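Local coordinates for DUF4442 domain-containing protein (PDB 1SH8), which is of unknown function but is probably a thioesterase of the hotdog fold, seen as an assembly of two copies, at residues E29-E32 against R37-M40; S24-E29 against F58-L63; E62-A67 against I97-R102; G66-T71 against Y123-Q128; T14-K17 against V21-S24. All blocks are in the same frame, centred on the assembly; numbering follows the deposited sequence.

Interaction 1: E29-E32 against R37-M40; sequences EVLE and RLRM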
# COMPACT_ATOMS: atom_id res chain seq x y z
N GLU A 29 -8.97 2.10 17.54
CA GLU A 29 -9.66 2.92 18.53
C GLU A 29 -11.02 2.30 18.85
O GLU A 29 -11.42 2.25 20.01
CB GLU A 29 -9.83 4.36 18.02
CG GLU A 29 -8.51 5.07 17.80
CD GLU A 29 -8.65 6.57 17.63
OE1 GLU A 29 -9.75 7.04 17.26
OE2 GLU A 29 -7.65 7.28 17.85
N VAL A 30 -11.71 1.82 17.82
CA VAL A 30 -13.01 1.17 17.99
C VAL A 30 -13.10 -0.04 17.06
O VAL A 30 -12.73 0.04 15.89
CB VAL A 30 -14.19 2.12 17.68
CG1 VAL A 30 -15.50 1.34 17.72
CG2 VAL A 30 -14.23 3.26 18.68
N LEU A 31 -13.57 -1.16 17.61
CA LEU A 31 -13.75 -2.39 16.84
C LEU A 31 -15.06 -3.04 17.28
O LEU A 31 -15.14 -3.60 18.37
CB LEU A 31 -12.59 -3.36 17.09
CG LEU A 31 -11.22 -2.94 16.56
CD1 LEU A 31 -10.17 -3.92 17.03
CD2 LEU A 31 -11.26 -2.88 15.03
N GLU A 32 -16.07 -2.95 16.43
CA GLU A 32 -17.37 -3.53 16.74
C GLU A 32 -17.97 -4.09 15.46
O GLU A 32 -17.52 -3.75 14.35
CB GLU A 32 -18.31 -2.44 17.30
CG GLU A 32 -17.67 -1.58 18.38
CD GLU A 32 -18.60 -0.49 18.90
OE1 GLU A 32 -19.30 0.15 18.09
OE2 GLU A 32 -18.60 -0.26 20.12
N ARG A 37 -12.57 1.88 13.68
CA ARG A 37 -11.85 3.15 13.58
C ARG A 37 -10.41 2.86 13.98
O ARG A 37 -10.15 2.37 15.08
CB ARG A 37 -12.45 4.22 14.51
CG ARG A 37 -11.73 5.56 14.37
CD ARG A 37 -12.49 6.70 15.03
NE ARG A 37 -12.44 6.68 16.49
CZ ARG A 37 -13.46 6.37 17.28
NH1 ARG A 37 -14.64 6.04 16.77
NH2 ARG A 37 -13.31 6.43 18.60
N LEU A 38 -9.49 3.16 13.07
CA LEU A 38 -8.07 2.91 13.31
C LEU A 38 -7.26 4.20 13.26
O LEU A 38 -7.69 5.19 12.68
CB LEU A 38 -7.53 1.95 12.24
CG LEU A 38 -8.37 0.72 11.88
CD1 LEU A 38 -7.69 -0.02 10.72
CD2 LEU A 38 -8.53 -0.20 13.09
N ARG A 39 -6.08 4.16 13.88
CA ARG A 39 -5.19 5.32 13.92
C ARG A 39 -3.76 4.91 13.61
O ARG A 39 -3.24 3.94 14.16
CB ARG A 39 -5.23 5.97 15.31
CG ARG A 39 -4.34 7.22 15.43
CD ARG A 39 -4.34 7.81 16.84
NE ARG A 39 -3.59 6.97 17.78
CZ ARG A 39 -4.13 6.26 18.76
NH1 ARG A 39 -5.44 6.26 18.95
NH2 ARG A 39 -3.35 5.54 19.55
N MET A 40 -3.11 5.64 12.71
CA MET A 40 -1.71 5.34 12.39
C MET A 40 -0.89 6.49 12.96
O MET A 40 -1.08 7.65 12.60
CB MET A 40 -1.48 5.25 10.88
CG MET A 40 -0.04 4.88 10.48
SD MET A 40 0.45 3.18 10.91
CE MET A 40 -0.31 2.30 9.55
O HOH W 1 -11.55 8.86 19.14

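Interaction 2: S24-E29 against F58-L63; sequences SGLRAE and FTLAEL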
# COMPACT_ATOMS: atom_id res chain seq x y z
N SER A 24 4.32 -0.95 12.34
CA SER A 24 3.94 0.43 12.04
C SER A 24 3.33 1.15 13.24
O SER A 24 3.20 2.37 13.24
CB SER A 24 2.94 0.48 10.88
OG SER A 24 1.64 0.13 11.31
N GLY A 25 2.92 0.39 14.25
CA GLY A 25 2.33 0.99 15.43
C GLY A 25 0.85 1.32 15.29
O GLY A 25 0.29 2.04 16.13
N LEU A 26 0.21 0.79 14.25
CA LEU A 26 -1.21 1.04 14.04
C LEU A 26 -2.02 0.64 15.26
O LEU A 26 -1.78 -0.42 15.85
CB LEU A 26 -1.70 0.26 12.81
CG LEU A 26 -3.19 0.41 12.49
CD1 LEU A 26 -3.40 0.40 10.98
CD2 LEU A 26 -3.98 -0.70 13.18
N ARG A 27 -2.97 1.49 15.65
CA ARG A 27 -3.82 1.22 16.81
C ARG A 27 -5.30 1.25 16.45
O ARG A 27 -5.74 2.06 15.62
CB ARG A 27 -3.54 2.25 17.90
CG ARG A 27 -2.10 2.24 18.39
CD ARG A 27 -1.83 1.03 19.27
NE ARG A 27 -2.55 1.16 20.53
CZ ARG A 27 -2.65 0.20 21.44
NH1 ARG A 27 -2.06 -0.98 21.25
NH2 ARG A 27 -3.34 0.42 22.56
N ALA A 28 -6.07 0.36 17.06
CA ALA A 28 -7.50 0.30 16.82
C ALA A 28 -8.16 1.12 17.92
O ALA A 28 -7.92 0.88 19.10
CB ALA A 28 -8.00 -1.14 16.89
N GLU A 29 -8.97 2.10 17.54
CA GLU A 29 -9.66 2.92 18.53
C GLU A 29 -11.02 2.30 18.85
O GLU A 29 -11.42 2.25 20.01
CB GLU A 29 -9.83 4.36 18.02
CG GLU A 29 -8.51 5.07 17.80
CD GLU A 29 -8.65 6.57 17.63
OE1 GLU A 29 -9.75 7.04 17.26
OE2 GLU A 29 -7.65 7.28 17.85
N PHE A 58 -1.27 3.77 2.98
CA PHE A 58 -1.92 2.63 2.35
C PHE A 58 -2.35 1.59 3.38
O PHE A 58 -3.46 1.07 3.34
CB PHE A 58 -0.99 1.94 1.34
CG PHE A 58 -1.60 0.74 0.68
CD1 PHE A 58 -2.33 0.86 -0.50
CD2 PHE A 58 -1.48 -0.52 1.27
CE1 PHE A 58 -2.93 -0.26 -1.09
CE2 PHE A 58 -2.08 -1.65 0.69
CZ PHE A 58 -2.81 -1.52 -0.49
N THR A 59 -1.45 1.28 4.31
CA THR A 59 -1.74 0.29 5.33
C THR A 59 -2.95 0.71 6.17
O THR A 59 -3.83 -0.10 6.45
CB THR A 59 -0.51 0.06 6.22
OG1 THR A 59 0.56 -0.46 5.41
CG2 THR A 59 -0.81 -0.95 7.32
N LEU A 60 -3.00 1.98 6.54
CA LEU A 60 -4.12 2.49 7.33
C LEU A 60 -5.43 2.38 6.56
O LEU A 60 -6.45 1.99 7.12
CB LEU A 60 -3.88 3.95 7.71
CG LEU A 60 -5.04 4.61 8.48
CD1 LEU A 60 -5.25 3.89 9.80
CD2 LEU A 60 -4.73 6.08 8.71
N ALA A 61 -5.39 2.73 5.28
CA ALA A 61 -6.58 2.70 4.43
C ALA A 61 -7.04 1.29 4.06
O ALA A 61 -8.23 1.04 3.87
CB ALA A 61 -6.33 3.50 3.16
N GLU A 62 -6.09 0.36 3.97
CA GLU A 62 -6.37 -1.02 3.58
C GLU A 62 -6.87 -1.93 4.71
O GLU A 62 -7.76 -2.77 4.49
CB GLU A 62 -5.10 -1.62 2.96
CG GLU A 62 -5.25 -2.98 2.26
CD GLU A 62 -5.41 -4.17 3.21
OE1 GLU A 62 -4.82 -4.16 4.32
OE2 GLU A 62 -6.10 -5.14 2.82
N LEU A 63 -6.31 -1.77 5.90
CA LEU A 63 -6.64 -2.63 7.03
C LEU A 63 -8.11 -2.70 7.45
O LEU A 63 -8.55 -3.72 7.98
CB LEU A 63 -5.77 -2.28 8.24
CG LEU A 63 -5.54 -3.46 9.18
CD1 LEU A 63 -4.74 -4.54 8.47
CD2 LEU A 63 -4.81 -2.99 10.43

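Interaction 3: E62-A67 against I97-R102; sequences ELPGGA and IRVEAR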
# COMPACT_ATOMS: atom_id res chain seq x y z
N GLU A 62 -6.09 0.36 3.97
CA GLU A 62 -6.37 -1.02 3.58
C GLU A 62 -6.87 -1.93 4.71
O GLU A 62 -7.76 -2.77 4.49
CB GLU A 62 -5.10 -1.62 2.96
CG GLU A 62 -5.25 -2.98 2.26
CD GLU A 62 -5.41 -4.17 3.21
OE1 GLU A 62 -4.82 -4.16 4.32
OE2 GLU A 62 -6.10 -5.14 2.82
N LEU A 63 -6.31 -1.77 5.90
CA LEU A 63 -6.64 -2.63 7.03
C LEU A 63 -8.11 -2.70 7.45
O LEU A 63 -8.55 -3.72 7.98
CB LEU A 63 -5.77 -2.28 8.24
CG LEU A 63 -5.54 -3.46 9.18
CD1 LEU A 63 -4.74 -4.54 8.47
CD2 LEU A 63 -4.81 -2.99 10.43
N PRO A 64 -8.89 -1.61 7.25
CA PRO A 64 -10.30 -1.70 7.65
C PRO A 64 -11.04 -2.89 7.05
O PRO A 64 -11.99 -3.40 7.64
CB PRO A 64 -10.87 -0.36 7.19
CG PRO A 64 -9.72 0.57 7.44
CD PRO A 64 -8.53 -0.23 6.90
N GLY A 65 -10.59 -3.35 5.88
CA GLY A 65 -11.23 -4.50 5.26
C GLY A 65 -11.07 -5.73 6.14
O GLY A 65 -12.01 -6.50 6.32
N GLY A 66 -9.87 -5.91 6.67
CA GLY A 66 -9.61 -7.03 7.55
C GLY A 66 -10.19 -6.81 8.94
O GLY A 66 -10.67 -7.76 9.57
N ALA A 67 -10.14 -5.58 9.44
CA ALA A 67 -10.67 -5.29 10.77
C ALA A 67 -12.18 -5.53 10.82
O ALA A 67 -12.69 -6.12 11.77
CB ALA A 67 -10.34 -3.85 11.18
N ILE A 97 -2.86 9.98 11.84
CA ILE A 97 -3.91 9.91 10.83
C ILE A 97 -4.89 8.80 11.20
O ILE A 97 -4.49 7.75 11.71
CB ILE A 97 -3.28 9.61 9.44
CG1 ILE A 97 -2.18 10.64 9.14
CG2 ILE A 97 -4.34 9.65 8.36
CD1 ILE A 97 -2.65 12.09 9.11
N ARG A 98 -6.18 9.04 10.94
CA ARG A 98 -7.21 8.05 11.26
C ARG A 98 -8.11 7.73 10.09
O ARG A 98 -8.16 8.45 9.09
CB ARG A 98 -8.10 8.54 12.42
CG ARG A 98 -7.38 8.81 13.73
CD ARG A 98 -8.40 9.02 14.86
NE ARG A 98 -9.26 10.19 14.64
CZ ARG A 98 -10.30 10.51 15.41
NH1 ARG A 98 -10.62 9.75 16.45
NH2 ARG A 98 -11.02 11.60 15.14
N VAL A 99 -8.86 6.65 10.26
CA VAL A 99 -9.82 6.21 9.26
C VAL A 99 -10.91 5.43 9.97
O VAL A 99 -10.67 4.79 11.00
CB VAL A 99 -9.16 5.28 8.20
CG1 VAL A 99 -8.72 3.97 8.85
CG2 VAL A 99 -10.15 5.00 7.07
N GLU A 100 -12.13 5.52 9.46
CA GLU A 100 -13.22 4.73 10.01
C GLU A 100 -13.95 4.11 8.83
O GLU A 100 -13.92 4.63 7.71
CB GLU A 100 -14.15 5.58 10.90
CG GLU A 100 -14.81 6.79 10.30
CD GLU A 100 -15.42 7.70 11.38
OE1 GLU A 100 -16.19 7.20 12.23
OE2 GLU A 100 -15.13 8.91 11.39
N ALA A 101 -14.55 2.95 9.06
CA ALA A 101 -15.25 2.24 8.00
C ALA A 101 -16.40 1.47 8.61
O ALA A 101 -16.35 1.07 9.77
CB ALA A 101 -14.29 1.28 7.30
N ARG A 102 -17.45 1.25 7.82
CA ARG A 102 -18.60 0.52 8.33
C ARG A 102 -19.26 -0.39 7.29
O ARG A 102 -19.05 -0.24 6.09
CB ARG A 102 -19.63 1.51 8.89
CG ARG A 102 -20.18 2.51 7.88
CD ARG A 102 -21.07 3.56 8.57
NE ARG A 102 -20.32 4.49 9.41
CZ ARG A 102 -20.87 5.36 10.25
NH1 ARG A 102 -22.19 5.43 10.39
NH2 ARG A 102 -20.09 6.18 10.97

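Interaction 4: G66-T71 against Y123-Q128; sequences GALFLT and YSLELQ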
# COMPACT_ATOMS: atom_id res chain seq x y z
N GLY A 66 -9.87 -5.91 6.67
CA GLY A 66 -9.61 -7.03 7.55
C GLY A 66 -10.19 -6.81 8.94
O GLY A 66 -10.67 -7.76 9.57
N ALA A 67 -10.14 -5.58 9.44
CA ALA A 67 -10.67 -5.29 10.77
C ALA A 67 -12.18 -5.53 10.82
O ALA A 67 -12.69 -6.12 11.77
CB ALA A 67 -10.34 -3.85 11.18
N LEU A 68 -12.91 -5.06 9.80
CA LEU A 68 -14.36 -5.27 9.74
C LEU A 68 -14.66 -6.78 9.67
O LEU A 68 -15.63 -7.26 10.23
CB LEU A 68 -14.96 -4.56 8.52
CG LEU A 68 -15.25 -3.07 8.71
CD1 LEU A 68 -15.52 -2.41 7.36
CD2 LEU A 68 -16.44 -2.90 9.65
N PHE A 69 -13.81 -7.51 8.96
CA PHE A 69 -13.96 -8.96 8.85
C PHE A 69 -13.85 -9.59 10.25
O PHE A 69 -14.66 -10.44 10.63
CB PHE A 69 -12.86 -9.53 7.94
CG PHE A 69 -12.49 -10.97 8.23
CD1 PHE A 69 -13.30 -12.01 7.78
CD2 PHE A 69 -11.36 -11.26 8.97
CE1 PHE A 69 -12.97 -13.34 8.07
CE2 PHE A 69 -11.02 -12.59 9.26
CZ PHE A 69 -11.83 -13.62 8.81
N LEU A 70 -12.85 -9.16 11.01
CA LEU A 70 -12.64 -9.67 12.36
C LEU A 70 -13.79 -9.34 13.32
O LEU A 70 -14.11 -10.13 14.21
CB LEU A 70 -11.34 -9.12 12.95
CG LEU A 70 -10.03 -9.70 12.41
CD1 LEU A 70 -8.86 -8.90 12.96
CD2 LEU A 70 -9.91 -11.17 12.81
N THR A 71 -14.41 -8.18 13.15
CA THR A 71 -15.51 -7.81 14.04
C THR A 71 -16.89 -8.21 13.55
O THR A 71 -17.84 -8.23 14.34
CB THR A 71 -15.56 -6.29 14.28
OG1 THR A 71 -15.95 -5.62 13.07
CG2 THR A 71 -14.21 -5.77 14.74
N TYR A 123 -17.09 -7.17 -1.14
CA TYR A 123 -17.57 -5.97 -0.47
C TYR A 123 -16.53 -4.88 -0.74
O TYR A 123 -15.33 -5.15 -0.83
CB TYR A 123 -17.79 -6.19 1.04
CG TYR A 123 -16.60 -6.61 1.88
CD1 TYR A 123 -15.87 -5.67 2.62
CD2 TYR A 123 -16.23 -7.95 1.97
CE1 TYR A 123 -14.81 -6.07 3.45
CE2 TYR A 123 -15.17 -8.36 2.79
CZ TYR A 123 -14.47 -7.42 3.52
OH TYR A 123 -13.44 -7.84 4.33
N SER A 124 -17.00 -3.65 -0.92
CA SER A 124 -16.10 -2.55 -1.20
C SER A 124 -16.17 -1.50 -0.09
O SER A 124 -17.15 -1.42 0.64
CB SER A 124 -16.44 -1.90 -2.54
OG SER A 124 -17.78 -1.44 -2.55
N LEU A 125 -15.10 -0.71 0.02
CA LEU A 125 -15.03 0.35 1.02
C LEU A 125 -14.45 1.58 0.33
O LEU A 125 -13.47 1.48 -0.41
CB LEU A 125 -14.14 -0.05 2.20
CG LEU A 125 -14.54 -1.28 3.03
CD1 LEU A 125 -13.44 -1.58 4.06
CD2 LEU A 125 -15.86 -1.03 3.74
N GLU A 126 -15.07 2.73 0.57
CA GLU A 126 -14.61 4.02 0.03
C GLU A 126 -14.41 4.87 1.27
O GLU A 126 -15.37 5.36 1.86
CB GLU A 126 -15.67 4.62 -0.90
CG GLU A 126 -15.90 3.79 -2.15
CD GLU A 126 -17.02 4.32 -3.01
OE1 GLU A 126 -16.81 5.32 -3.72
OE2 GLU A 126 -18.12 3.74 -2.95
N LEU A 127 -13.14 5.05 1.64
CA LEU A 127 -12.79 5.74 2.86
C LEU A 127 -11.99 7.02 2.73
O LEU A 127 -11.36 7.28 1.71
CB LEU A 127 -11.99 4.78 3.75
CG LEU A 127 -12.45 3.32 3.79
CD1 LEU A 127 -11.49 2.51 4.65
CD2 LEU A 127 -13.87 3.23 4.33
N GLN A 128 -12.01 7.81 3.81
CA GLN A 128 -11.26 9.05 3.89
C GLN A 128 -10.33 8.94 5.09
O GLN A 128 -10.74 8.48 6.16
CB GLN A 128 -12.17 10.25 4.12
CG GLN A 128 -13.18 10.50 3.03
CD GLN A 128 -13.88 11.83 3.22
OE1 GLN A 128 -14.37 12.14 4.31
NE2 GLN A 128 -13.93 12.64 2.16

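Interaction 5: T14-K17 against V21-S24; sequences TEEK and VQRS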
# COMPACT_ATOMS: atom_id res chain seq x y z
N THR A 14 -6.17 -7.43 15.23
CA THR A 14 -6.11 -6.31 14.29
C THR A 14 -4.74 -5.64 14.28
O THR A 14 -4.17 -5.38 13.22
CB THR A 14 -7.18 -5.24 14.63
OG1 THR A 14 -8.49 -5.80 14.49
CG2 THR A 14 -7.06 -4.04 13.70
N GLU A 15 -4.21 -5.38 15.47
CA GLU A 15 -2.93 -4.70 15.59
C GLU A 15 -1.70 -5.59 15.47
O GLU A 15 -0.65 -5.11 15.03
CB GLU A 15 -2.85 -3.98 16.94
CG GLU A 15 -3.92 -2.92 17.16
CD GLU A 15 -3.83 -2.26 18.53
OE1 GLU A 15 -2.98 -2.68 19.36
OE2 GLU A 15 -4.62 -1.32 18.80
N GLU A 16 -1.83 -6.86 15.82
CA GLU A 16 -0.66 -7.74 15.81
C GLU A 16 -0.61 -9.01 14.97
O GLU A 16 0.44 -9.64 14.89
CB GLU A 16 -0.31 -8.09 17.26
CG GLU A 16 0.03 -6.88 18.11
CD GLU A 16 0.23 -7.21 19.56
OE1 GLU A 16 0.95 -8.19 19.85
OE2 GLU A 16 -0.33 -6.50 20.42
N LYS A 17 -1.71 -9.41 14.35
CA LYS A 17 -1.64 -10.65 13.57
C LYS A 17 -0.64 -10.54 12.42
O LYS A 17 0.07 -11.50 12.12
CB LYS A 17 -3.01 -11.03 13.02
CG LYS A 17 -3.06 -12.47 12.53
CD LYS A 17 -4.48 -12.90 12.25
CE LYS A 17 -4.55 -14.35 11.84
NZ LYS A 17 -5.97 -14.74 11.55
N VAL A 21 2.14 -4.81 9.93
CA VAL A 21 1.22 -3.85 10.54
C VAL A 21 1.65 -3.54 11.97
O VAL A 21 1.67 -2.38 12.38
CB VAL A 21 -0.22 -4.41 10.55
CG1 VAL A 21 -1.14 -3.48 11.36
CG2 VAL A 21 -0.73 -4.54 9.12
N GLN A 22 2.00 -4.57 12.72
CA GLN A 22 2.43 -4.38 14.09
C GLN A 22 3.61 -3.40 14.17
O GLN A 22 3.63 -2.51 15.02
CB GLN A 22 2.82 -5.74 14.70
CG GLN A 22 2.92 -5.73 16.21
CD GLN A 22 4.15 -5.01 16.71
OE1 GLN A 22 4.11 -4.34 17.75
NE2 GLN A 22 5.25 -5.14 15.98
N ARG A 23 4.58 -3.56 13.27
CA ARG A 23 5.77 -2.70 13.24
C ARG A 23 5.45 -1.23 12.98
O ARG A 23 6.23 -0.36 13.36
CB ARG A 23 6.77 -3.18 12.18
CG ARG A 23 7.35 -4.57 12.42
CD ARG A 23 8.58 -4.82 11.53
NE ARG A 23 8.29 -4.76 10.09
CZ ARG A 23 7.94 -5.81 9.34
NH1 ARG A 23 7.83 -7.01 9.89
NH2 ARG A 23 7.73 -5.65 8.04
N SER A 24 4.32 -0.95 12.34
CA SER A 24 3.94 0.43 12.04
C SER A 24 3.33 1.15 13.24
O SER A 24 3.20 2.37 13.24
CB SER A 24 2.94 0.48 10.88
OG SER A 24 1.64 0.13 11.31

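Interaction 1: E29-E32 against R37-M40
Glu29 reaches over to both Arg37 and Arg39. Its CB rests 3.6 Å from Arg37 O. CG then sits anti to the carbonyl carbon (chi1 -64°), and the extended chain beyond it runs out between the two arginines, passing with CG 3.5 Å from Arg39 NH1. At the tip the carboxylate divides. OE1 accepts from Arg37 NE at 2.8 Å, nearly along its C-O axis and close to the guanidinium plane, although the carboxylate and guanidinium planes stand 81° apart. OE2 offers its anti lone pair to Arg39 NH1 at 2.7 Å, at the edge of that second guanidinium. OE1 also bridges to Arg98 and takes a hydrogen from a water; with Arg37, Arg39 and Arg98 around it the carboxylate is probably ionised. Val30 CG2 lies over one face of the Arg37 guanidinium, 3.3 Å from Arg37 NH2.

Beneath the salt bridges, Arg37 O receives two backbone donors, Glu29 N at 2.7 Å and Val30 N at 3.2 Å, while Arg37 N returns a bond to Val30 O. Two consecutive residues facing one partner make a classic beta bulge, here in the hairpin of strands 27-32 and 35-40.

Interaction 2: S24-E29 against F58-L63
Leu26 alone carries this segment's side of the contact, fitting its two methyls against Leu60 and Leu63. Just before it, Ser24 OG takes a weak hydrogen bond from Leu26 N at 3.3 Å, where the chain leaves helix 19-24. Gly25 is the first residue to leave helical geometry, and its positive phi of 83° carries the chain out of the helix. That bend delivers Leu26 with its side chain directed at helix 54-62 and the residue that follows it. CG stands anti to the backbone N, beside the carbonyl carbon (chi1 179°), and the branch faces the two leucines; chi2 at 144° lies off the usual leucine values. Leu26 CD1 and Leu26 CD2 each lie 3.7 Å from Leu63 CD2, so that one methyl of Leu63 nestles at the fork. Leu26 CD1 also reaches Leu60 CD1, more loosely, at 4.1 Å. The contact is wholly apolar, with no hydrogen bond across it. Beyond Leu26 the chain enters strand 27-32 and leaves the helix behind, and Arg27 joins strand 35-40 by backbone hydrogen bonding to Arg39.

Around the three leucines, Met40 of strand 35-40 and Val21 of helix 19-24 close on Leu26, Leu38 and Val99 of the sheet pack on Leu60, and Tyr53 of the second subunit packs on Leu63.

Interaction 3: E62-A67 against I97-R102
Pro64 against Val99 and Ala101 belongs to the core of the hotdog fold, where a central helical stretch is wrapped by beta-sheet. Here the start of helix 64-72 lies against strand 97-102, which pairs with strand 35-40 and, through Arg98, also bonds to Thr130 at the end of strand 120-130. The proline follows helix 54-62 closely, and having no N-H it cannot give the backbone bond that would carry on from that helix. Hydrogen bonding resumes just after it, with Gly65 N to Glu62 O at 3.2 Å and Ala67 N to Leu63 O at 2.8 Å, so the chain keeps winding past the junction.

The backbones come close, Pro64 CA and Ala101 CA being 6.3 Å apart, with a proline ring facing an alanine methyl there. Val99 and Ala101 lie two apart along the strand and point to the same side, inward at the helix, while Glu100 points away from it. The pyrrolidine ring spans both inward residues with neighbouring carbons, and nothing polar crosses the contact. Leu127 of strand 120-130 also touches Pro64, Val99 and Ala101, and Leu38 of strand 35-40 touches Pro64 as well, so these two leucines add further apolar contacts to the ring.

Val99 has CG1 between its backbone N and carbonyl carbon (chi1 66°), and this branch does the touching, with CG1 3.8 Å from Pro64 CG. One carbon along the ring, Pro64 CB meets the methyl of Ala101, CB to CB, again at 3.8 Å.

Interaction 4: G66-T71 against Y123-Q128
Helix 66-71 and strand 123-128 stay well apart in their backbones, with Leu68 CA 10.4 Å from Leu125 CA and Phe69 CA the same distance from Tyr123 CA, so long side chains must fill the gap. Leu68 and Leu125 do so by reaching toward each other, tip to tip. Leu68 CD1 sits at the fork of its partner, 3.9 Å from Leu125 CD2 and 4.0 Å from Leu125 CD1. Both leucines hold CG anti to the carbonyl carbon and beside the backbone N, and each then extends straight outward.

The second meeting is of another kind. Tyr123 stretches its whole ring toward the helix, and its OH ends 4.0 Å from Phe69 CB. That hydroxyl is hydrogen-bonded to Gly65 O, so a strand side chain grips the first turn of the helix. In the hotdog fold the sheet wraps round a central helix, here the successive helices 54-62 and 64-72, and this contact joins the second of them to strand 120-130. The rings of Tyr123 and Tyr144, the latter from the adjoining strand, meet with their planes about 20° apart.

Phe69 meets the strand through CB alone. Its chi1 of 153° takes the ring off to Phe78, Pro80 and Leu146. On the helix itself the ring turns an edge to the carbonyl of Gly66, with Phe69 CD2 3.6 Å from Gly66 O, an oxygen that also accepts from Leu70 N at 3.0 Å.

Interaction 5: T14-K17 against V21-S24
Val21 and Gln22 press against the carbonyl end of helix 7-16, and the contact is tight where Gln22 meets Glu15 O. That oxygen lies 3.3 Å from Gln22 CA, a CA-H...O contact with an angle of 125° at the hydrogen, and 3.5 Å from Gln22 CB. Val21 CG1, which stands anti to its own backbone N (chi1 173°), sits 4.0 Å from both Thr14 O and Glu15 O. Leu63 and Tyr53 of the second subunit also pack on this valine.

The other side of the contact is more exposed. Glu16 and Gln22 lie side by side there and point the same way, touching through their methylenes, with Glu16 CG 3.6 Å from Gln22 CG. Gln22 is exposed, and its amide is turned 75° from the Glu16 carboxylate; no hydrogen bond joins the two groups. Within segment 21-24, Val21 O is used twice, by Ser24 OG at 2.7 Å, on a lone pair, and by Ser24 N at 3.0 Å.

No hydrogen bond links the two helix pieces, and between the two segments the contacts are carbon-oxygen and methylene ones. The strong polar links of this region lead out of it, since the Glu15 carboxylate bridges to Arg27 and accepts from Ala28 N, tying helix 7-16 to strand 27-32.

In the fold
From the N terminus, interaction 5 closes a short loop between helices 7-16 and 19-24. Interaction 2 begins at Ser24, where interaction 5 ends, and closes a far longer loop onto helix 54-62; the hairpin of interaction 1 nests inside it and shares Glu29. Interaction 3 opens on Glu62 and Leu63, where interaction 2 finishes, and runs to strand 97-102, which pairs with strand 35-40 beside the hairpin. Interaction 4 starts within the first segment of interaction 3 and closes later, on strand 120-130, so these two loops cross. Interactions 2, 3 and 4 together tie the successive helices 54-62 and 64-72 to the sheet strands, with the second subunit touching interactions 2, 3 and 5.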